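Local coordinates for Ice-binding protein (Flavobacteriaceae bacterium, PDB 5UYT), which probably binds to ice crystals and restrains their growth, as a bacterial antifreeze protein built from right-handed beta-helical domains, at residues I173-Q176 and S177-L181. Residues are numbered along the deposited sequence; the frame is centred on the assembly and turned at random.
Sequences IVLQ and SGVSL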
loop_
_atom_site.group_PDB
_atom_site.type_symbol
_atom_site.label_atom_id
_atom_site.label_comp_id
_atom_site.label_asym_id
_atom_site.label_seq_id
_atom_site.Cartn_x
_atom_site.Cartn_y
_atom_site.Cartn_z
ATOM N N ILE A 173 -0.111 -13.465 20.433
ATOM C CA ILE A 173 -1.262 -12.909 19.743
ATOM C C ILE A 173 -1.611 -13.828 18.582
ATOM O O ILE A 173 -0.734 -14.205 17.801
ATOM C CB ILE A 173 -0.982 -11.480 19.206
ATOM C CG1 ILE A 173 -0.529 -10.568 20.358
ATOM C CG2 ILE A 173 -2.239 -10.918 18.498
ATOM C CD1 ILE A 173 -0.118 -9.168 19.917
ATOM N N VAL A 174 -2.888 -14.176 18.464
ATOM C CA VAL A 174 -3.342 -15.072 17.418
ATOM C C VAL A 174 -4.529 -14.373 16.736
ATOM O O VAL A 174 -5.545 -14.078 17.395
ATOM C CB VAL A 174 -3.782 -16.454 17.970
ATOM C CG1 VAL A 174 -4.271 -17.347 16.826
ATOM C CG2 VAL A 174 -2.657 -17.145 18.754
ATOM N N LEU A 175 -4.392 -14.129 15.430
ATOM C CA LEU A 175 -5.423 -13.466 14.648
ATOM C C LEU A 175 -5.923 -14.458 13.625
ATOM O O LEU A 175 -5.200 -14.832 12.706
ATOM C CB LEU A 175 -4.861 -12.204 13.963
ATOM C CG LEU A 175 -4.217 -11.146 14.877
ATOM C CD1 LEU A 175 -3.867 -9.929 14.033
ATOM C CD2 LEU A 175 -5.110 -10.763 16.055
ATOM N N GLN A 176 -7.162 -14.891 13.796
ATOM C CA GLN A 176 -7.711 -15.965 12.986
ATOM C C GLN A 176 -8.219 -15.454 11.627
ATOM O O GLN A 176 -8.200 -14.251 11.375
ATOM C CB GLN A 176 -8.822 -16.657 13.776
ATOM C CG GLN A 176 -8.347 -17.462 14.991
ATOM C CD GLN A 176 -9.478 -18.225 15.657
ATOM O OE1 GLN A 176 -10.233 -18.938 14.985
ATOM N NE2 GLN A 176 -9.611 -18.085 16.984
ATOM N N SER A 177 -8.665 -16.382 10.773
ATOM C CA SER A 177 -9.081 -16.105 9.406
ATOM C C SER A 177 -9.986 -14.873 9.317
ATOM O O SER A 177 -11.019 -14.808 9.986
ATOM C CB SER A 177 -9.808 -17.337 8.851
ATOM O OG SER A 177 -10.327 -17.047 7.562
ATOM N N GLY A 178 -9.585 -13.890 8.507
ATOM C CA GLY A 178 -10.459 -12.766 8.157
ATOM C C GLY A 178 -10.496 -11.630 9.165
ATOM O O GLY A 178 -11.273 -10.671 8.990
ATOM N N VAL A 179 -9.697 -11.730 10.230
ATOM C CA VAL A 179 -9.555 -10.611 11.167
ATOM C C VAL A 179 -9.139 -9.357 10.403
ATOM O O VAL A 179 -8.285 -9.421 9.495
ATOM C CB VAL A 179 -8.561 -10.912 12.298
ATOM C CG1 VAL A 179 -8.102 -9.632 13.008
ATOM C CG2 VAL A 179 -9.189 -11.862 13.313
ATOM N N SER A 180 -9.756 -8.234 10.759
ATOM C CA SER A 180 -9.459 -6.965 10.123
ATOM C C SER A 180 -9.128 -5.973 11.232
ATOM O O SER A 180 -10.014 -5.578 11.985
ATOM C CB SER A 180 -10.670 -6.486 9.323
ATOM O OG SER A 180 -10.287 -5.346 8.598
ATOM N N LEU A 181 -7.858 -5.576 11.309
ATOM C CA LEU A 181 -7.371 -4.714 12.376
ATOM C C LEU A 181 -6.866 -3.379 11.824
ATOM O O LEU A 181 -5.903 -3.342 11.051
ATOM C CB LEU A 181 -6.251 -5.434 13.140
ATOM C CG LEU A 181 -5.453 -4.669 14.222
ATOM C CD1 LEU A 181 -6.395 -4.033 15.237
ATOM C CD2 LEU A 181 -4.409 -5.559 14.918
#
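Val179 N donates to Gln176 O across a type II beta turn, with an N-to-O distance of 3.1 Å and an N-H...O angle of 162°. Gly178 N lies almost as near, 3.2 Å from Gln176 O, but its angle is too poor for a bond. Gly178 takes the third position of the turn with phi +83°, a value that favours glycine. A close methyl-to-carbonyl contact accompanies the bond: with chi1 of Val179 at 163°, CG1 is trans to the backbone N, which puts CG2 on the Gln176 side, alongside the start of the turn and 3.2 Å from Gln176 O.

Apolar contacts lie on the inner side of the bend. The other branch of Val179, CG1, meets Leu175 CB at 4.2 Å. Further along the chain, the methyls Leu175 CD1 and Leu181 CD2 approach tip to tip at 4.5 Å. In the right-handed beta-helix this turn is a corner of one coil, carrying the chain from strand 173-175 into strand 180-187, which belongs to another face. Leu175 and Val179 both also touch Leu156 of the neighbouring parallel strand 154-156, while Leu175 and Leu181 share Val199 in the buried interior.

Polar side chains lead outward. The Gln176 side chain, stretched out at chi2, carries its amide away, and NE2 is hydrogen-bonded to Asp155 OD1. Ser177 likewise starts its side chain away from 173-176.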